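PDB 2YJ3: copper-transporting ATPase from Sulfolobus solfataricus, which probably couples ATP hydrolysis to the transport of metal cations across the cell membrane, this chain being the catalytic part of the pump. Local coordinates for residues T47-D52 with P127-N132; S55-A60 with K84-K89. The protein carries 1 engineered substitution. All coordinates share one frame; numbering follows the deposited sequence.

Contact 1 of 2, residues T47-D52 with P127-N132; sequences TQFIGD and PIASFN
A classic beta bulge, with Thr47 and Gln48 both facing Asn132, interrupts the antiparallel pairing of strand 45-50, at the edge of the six-stranded sheet of the nucleotide-binding domain, with strand 126-134. Asn132 O accommodates the extra residue by accepting two backbone bonds from the same face of its carbonyl plane, from Thr47 N (2.8 Å) and from Gln48 N (3.3 Å). Thr47 OG1 adds a weak bond to that oxygen. Asn132 N answers with a bond to Gln48 O, and beyond the bulge Ile50 and Ser130 form a regular reciprocal pair; the straightest bond runs from Ile50 N to Ser130 O (2.9 Å, 166° at the hydrogen).

The two faces of the sheet differ in character. On one, the Gln48 and Asn132 side chains lie side by side, pointing the same way, with their amide planes 73° apart. On the other, Phe49 CG stands anti to its backbone N (chi1 172°), and Phe49 CD1 sits over one face of the Phe131 ring, offset toward the rim, 3.3 Å from Phe131 CE2. The ring pairing is oblique. Phe49 CE1 also reaches Ala129 CB (3.8 Å), while helices 53-63 and 69-81 touch both rings. Polar bonds thus fix the register, and the phenylalanine pair gives the sheet an apolar face toward the helices.

Contact 2 of 2, residues S55-A60 with K84-K89; sequences SLAYAA and KILEVK
The CA atoms of Ala57 and Ile85 lie 6.6 Å apart, and those of Tyr58 and Leu86 7.2 Å, where the irregular segment 84-89 passes over one flank of helix 53-63. The packing is apolar and modest, burying 201 Å² in all. Leu86 carries much of it through a single branch. Its CG lies anti to the carbonyl carbon, beside the backbone N (chi1 -84°), and CD2 meets the methyl of Ala57, 4.0 Å from Ala57 CB. The same CD2 comes to the edge of the Tyr58 ring, near the ring plane and 4.1 Å from Tyr58 CD1, with CE1 just as close. The leucine chi2 of 9° is nearly eclipsed, a reason for some reserve about the exact placing of its two methyls.

Tyr58 illustrates how the root and the end of a side chain can part ways: its CB leaves the backbone away from the loop, yet the ring comes back to Leu86. Its hydroxyl is hydrogen-bonded to Lys106 NZ, which ties the polar end to strand 106-111 while the ring edge serves the apolar patch.

A turn further along the helix, Ile85 CD1 lies 3.7 Å from Ala60 O and 4.3 Å from Ala60 CB, so it rests on the helix backbone more than on the methyl. A polar link comes from Ser61, whose OG hydrogen-bonds both Leu86 N and Ala57 O, bridging loop and helix beside the methyl contacts. This is helix-loop packing in a two-layer alpha/beta domain, the nucleotide-binding domain of the P-type ATPase, in which helices cover one face of an antiparallel sheet: the chain leaving helix 69-81 crosses its neighbour, helix 53-63, on the way to edge strand 91-94.

How the contacts relate
Contact 2 is nested in sequence within the loop closed by contact 1, and the two meet through helix 53-63; their centres are 14 Å apart. Sheet and helix touch where Phe49 CZ lies 3.7 Å from Leu56 CB, and Ile128 CD1 lies 3.5 Å from Ser55 OG. One face of the helix therefore packs on the strands of contact 1, while Ala57 and Ala60 meet the loop of contact 2. The nucleotide site lies nearby: Glu63, a nucleotide ligand in other structures of this protein but without nucleotide here, has its side chain about 7 Å from that of Phe131, and the bound magnesium ion is about 8 Å from the Phe131 side chain and 10 Å from that of Ala60.

Contact 1 of 2, residues T47-D52 with P127-N132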
loop_
_atom_site.group_PDB
_atom_site.type_symbol
_atom_site.label_atom_id
_atom_site.label_comp_id
_atom_site.label_asym_id
_atom_site.label_seq_id
_atom_site.Cartn_x
_atom_site.Cartn_y
_atom_site.Cartn_z
ATOM N N THR A 47 -7.156 10.134 -9.612
ATOM C CA THR A 47 -8.397 10.831 -9.264
ATOM C C THR A 47 -8.551 12.141 -10.038
ATOM O O THR A 47 -9.650 12.701 -10.116
ATOM C CB THR A 47 -8.507 11.103 -7.754
ATOM O OG1 THR A 47 -7.273 11.646 -7.274
ATOM C CG2 THR A 47 -8.807 9.811 -7.003
ATOM N N GLN A 48 -7.458 12.629 -10.617
ATOM C CA GLN A 48 -7.546 13.775 -11.530
ATOM C C GLN A 48 -6.258 14.030 -12.314
ATOM O O GLN A 48 -5.162 13.839 -11.813
ATOM C CB GLN A 48 -7.977 15.044 -10.791
ATOM C CG GLN A 48 -6.840 15.984 -10.445
ATOM C CD GLN A 48 -7.339 17.379 -10.089
ATOM O OE1 GLN A 48 -8.212 17.935 -10.766
ATOM N NE2 GLN A 48 -6.782 17.952 -9.026
ATOM N N PHE A 49 -6.416 14.437 -13.561
ATOM C CA PHE A 49 -5.302 14.804 -14.391
ATOM C C PHE A 49 -5.523 16.229 -14.877
ATOM O O PHE A 49 -6.570 16.536 -15.443
ATOM C CB PHE A 49 -5.203 13.877 -15.596
ATOM C CG PHE A 49 -4.191 14.322 -16.606
ATOM C CD1 PHE A 49 -2.840 14.224 -16.324
ATOM C CD2 PHE A 49 -4.596 14.862 -17.825
ATOM C CE1 PHE A 49 -1.885 14.657 -17.247
ATOM C CE2 PHE A 49 -3.666 15.305 -18.748
ATOM C CZ PHE A 49 -2.301 15.197 -18.459
ATOM N N ILE A 50 -4.527 17.081 -14.669
ATOM C CA ILE A 50 -4.539 18.431 -15.203
ATOM C C ILE A 50 -3.446 18.604 -16.253
ATOM O O ILE A 50 -2.276 18.394 -15.981
ATOM C CB ILE A 50 -4.392 19.474 -14.075
ATOM C CG1 ILE A 50 -5.598 19.393 -13.141
ATOM C CG2 ILE A 50 -4.337 20.877 -14.659
ATOM C CD1 ILE A 50 -5.519 20.275 -11.932
ATOM N N GLY A 51 -3.823 18.971 -17.469
ATOM C CA GLY A 51 -2.836 19.134 -18.523
ATOM C C GLY A 51 -3.463 18.712 -19.826
ATOM O O GLY A 51 -4.595 18.245 -19.818
ATOM N N ASP A 52 -2.755 18.879 -20.938
ATOM C CA ASP A 52 -3.276 18.447 -22.242
ATOM C C ASP A 52 -2.980 16.973 -22.559
ATOM O O ASP A 52 -2.138 16.350 -21.911
ATOM C CB ASP A 52 -2.802 19.381 -23.373
ATOM C CG ASP A 52 -1.340 19.162 -23.767
ATOM O OD1 ASP A 52 -0.777 18.070 -23.535
ATOM O OD2 ASP A 52 -0.752 20.101 -24.337
ATOM N N PRO A 127 7.465 22.122 -15.634
ATOM C CA PRO A 127 6.267 21.436 -15.143
ATOM C C PRO A 127 5.039 21.836 -15.953
ATOM O O PRO A 127 4.639 22.994 -15.891
ATOM C CB PRO A 127 6.147 21.930 -13.702
ATOM C CG PRO A 127 6.848 23.254 -13.684
ATOM C CD PRO A 127 7.963 23.140 -14.688
ATOM N N ILE A 128 4.454 20.897 -16.697
ATOM C CA ILE A 128 3.352 21.229 -17.597
ATOM C C ILE A 128 2.039 20.460 -17.356
ATOM O O ILE A 128 1.002 20.822 -17.925
ATOM C CB ILE A 128 3.751 21.102 -19.100
ATOM C CG1 ILE A 128 4.482 19.788 -19.361
ATOM C CG2 ILE A 128 4.626 22.290 -19.543
ATOM C CD1 ILE A 128 3.744 18.565 -18.912
ATOM N N ALA A 129 2.081 19.420 -16.527
ATOM C CA ALA A 129 0.888 18.648 -16.193
ATOM C C ALA A 129 1.050 18.037 -14.817
ATOM O O ALA A 129 2.156 18.038 -14.254
ATOM C CB ALA A 129 0.658 17.541 -17.237
ATOM N N SER A 130 -0.036 17.484 -14.280
ATOM C CA SER A 130 0.028 16.823 -12.978
ATOM C C SER A 130 -1.119 15.836 -12.753
ATOM O O SER A 130 -2.157 15.911 -13.421
ATOM C CB SER A 130 0.043 17.863 -11.854
ATOM O OG SER A 130 -1.225 18.487 -11.772
ATOM N N PHE A 131 -0.923 14.918 -11.806
ATOM C CA PHE A 131 -1.951 13.936 -11.427
ATOM C C PHE A 131 -2.171 14.005 -9.945
ATOM O O PHE A 131 -1.208 14.176 -9.181
ATOM C CB PHE A 131 -1.485 12.491 -11.683
ATOM C CG PHE A 131 -1.196 12.175 -13.115
ATOM C CD1 PHE A 131 0.049 12.459 -13.665
ATOM C CD2 PHE A 131 -2.159 11.573 -13.910
ATOM C CE1 PHE A 131 0.311 12.162 -14.986
ATOM C CE2 PHE A 131 -1.897 11.257 -15.233
ATOM C CZ PHE A 131 -0.676 11.556 -15.773
ATOM N N ASN A 132 -3.431 13.865 -9.540
ATOM C CA ASN A 132 -3.754 13.458 -8.183
ATOM C C ASN A 132 -4.007 11.954 -8.264
ATOM O O ASN A 132 -4.749 11.520 -9.125
ATOM C CB ASN A 132 -5.024 14.163 -7.699
ATOM C CG ASN A 132 -4.738 15.345 -6.787
ATOM O OD1 ASN A 132 -4.139 16.344 -7.197
ATOM N ND2 ASN A 132 -5.184 15.240 -5.540
#

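Contact 2 of 2, residues S55-A60 with K84-K89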
loop_
_atom_site.group_PDB
_atom_site.type_symbol
_atom_site.label_atom_id
_atom_site.label_comp_id
_atom_site.label_asym_id
_atom_site.label_seq_id
_atom_site.Cartn_x
_atom_site.Cartn_y
_atom_site.Cartn_z
ATOM N N SER A 55 0.582 15.671 -23.218
ATOM C CA SER A 55 1.307 15.507 -21.970
ATOM C C SER A 55 0.957 14.190 -21.323
ATOM O O SER A 55 1.823 13.478 -20.798
ATOM C CB SER A 55 0.988 16.656 -21.013
ATOM O OG SER A 55 1.502 17.869 -21.523
ATOM N N LEU A 56 -0.329 13.879 -21.355
ATOM C CA LEU A 56 -0.840 12.622 -20.819
ATOM C C LEU A 56 -0.146 11.446 -21.503
ATOM O O LEU A 56 0.330 10.521 -20.844
ATOM C CB LEU A 56 -2.369 12.559 -21.022
ATOM C CG LEU A 56 -3.106 11.281 -20.590
ATOM C CD1 LEU A 56 -2.711 10.881 -19.172
ATOM C CD2 LEU A 56 -4.654 11.435 -20.745
ATOM N N ALA A 57 -0.071 11.492 -22.829
ATOM C CA ALA A 57 0.520 10.397 -23.595
ATOM C C ALA A 57 2.010 10.274 -23.301
ATOM O O ALA A 57 2.553 9.175 -23.311
ATOM C CB ALA A 57 0.306 10.612 -25.075
ATOM N N TYR A 58 2.673 11.407 -23.075
ATOM C CA TYR A 58 4.093 11.405 -22.775
ATOM C C TYR A 58 4.339 10.752 -21.423
ATOM O O TYR A 58 5.167 9.869 -21.295
ATOM C CB TYR A 58 4.651 12.833 -22.785
ATOM C CG TYR A 58 4.922 13.400 -24.168
ATOM C CD1 TYR A 58 4.927 12.576 -25.286
ATOM C CD2 TYR A 58 5.174 14.761 -24.351
ATOM C CE1 TYR A 58 5.164 13.082 -26.545
ATOM C CE2 TYR A 58 5.422 15.279 -25.616
ATOM C CZ TYR A 58 5.427 14.428 -26.707
ATOM O OH TYR A 58 5.685 14.910 -27.977
ATOM N N ALA A 59 3.610 11.188 -20.410
ATOM C CA ALA A 59 3.771 10.630 -19.073
ATOM C C ALA A 59 3.517 9.110 -19.059
ATOM O O ALA A 59 4.274 8.359 -18.477
ATOM C CB ALA A 59 2.827 11.319 -18.116
ATOM N N ALA A 60 2.428 8.675 -19.682
ATOM C CA ALA A 60 2.059 7.263 -19.700
ATOM C C ALA A 60 3.099 6.441 -20.440
ATOM O O ALA A 60 3.416 5.302 -20.054
ATOM C CB ALA A 60 0.667 7.087 -20.363
ATOM N N LYS A 84 -2.353 6.315 -27.032
ATOM C CA LYS A 84 -1.493 5.154 -27.244
ATOM C C LYS A 84 -0.087 5.385 -26.713
ATOM O O LYS A 84 0.385 6.512 -26.644
ATOM C CB LYS A 84 -1.448 4.736 -28.718
ATOM C CG LYS A 84 -0.932 5.800 -29.660
ATOM C CD LYS A 84 -0.722 5.251 -31.075
ATOM C CE LYS A 84 -0.146 6.330 -31.996
ATOM N NZ LYS A 84 -0.099 5.928 -33.432
ATOM N N ILE A 85 0.560 4.297 -26.323
ATOM C CA ILE A 85 1.919 4.337 -25.811
ATOM C C ILE A 85 2.924 4.660 -26.913
ATOM O O ILE A 85 2.898 4.063 -27.991
ATOM C CB ILE A 85 2.300 2.999 -25.159
ATOM C CG1 ILE A 85 1.406 2.726 -23.955
ATOM C CG2 ILE A 85 3.750 3.023 -24.710
ATOM C CD1 ILE A 85 1.540 3.759 -22.859
ATOM N N LEU A 86 3.818 5.598 -26.622
ATOM C CA LEU A 86 4.818 6.063 -27.585
ATOM C C LEU A 86 6.196 5.442 -27.320
ATOM O O LEU A 86 6.488 5.001 -26.206
ATOM C CB LEU A 86 4.902 7.592 -27.536
ATOM C CG LEU A 86 3.906 8.423 -28.357
ATOM C CD1 LEU A 86 2.798 7.566 -28.959
ATOM C CD2 LEU A 86 3.324 9.584 -27.534
ATOM N N GLU A 87 7.048 5.399 -28.337
ATOM C CA GLU A 87 8.402 4.877 -28.129
ATOM C C GLU A 87 9.263 5.797 -27.258
ATOM O O GLU A 87 9.463 6.964 -27.578
ATOM C CB GLU A 87 9.103 4.595 -29.462
ATOM N N VAL A 88 9.778 5.249 -26.160
ATOM C CA VAL A 88 10.693 5.960 -25.266
ATOM C C VAL A 88 12.131 5.455 -25.407
ATOM O O VAL A 88 12.355 4.260 -25.586
ATOM C CB VAL A 88 10.299 5.759 -23.790
ATOM C CG1 VAL A 88 11.303 6.490 -22.838
ATOM C CG2 VAL A 88 8.861 6.207 -23.551
ATOM N N LYS A 89 13.089 6.372 -25.314
ATOM C CA LYS A 89 14.508 6.032 -25.258
ATOM C C LYS A 89 15.118 6.597 -23.979
ATOM O O LYS A 89 14.581 7.531 -23.374
ATOM C CB LYS A 89 15.257 6.593 -26.473
#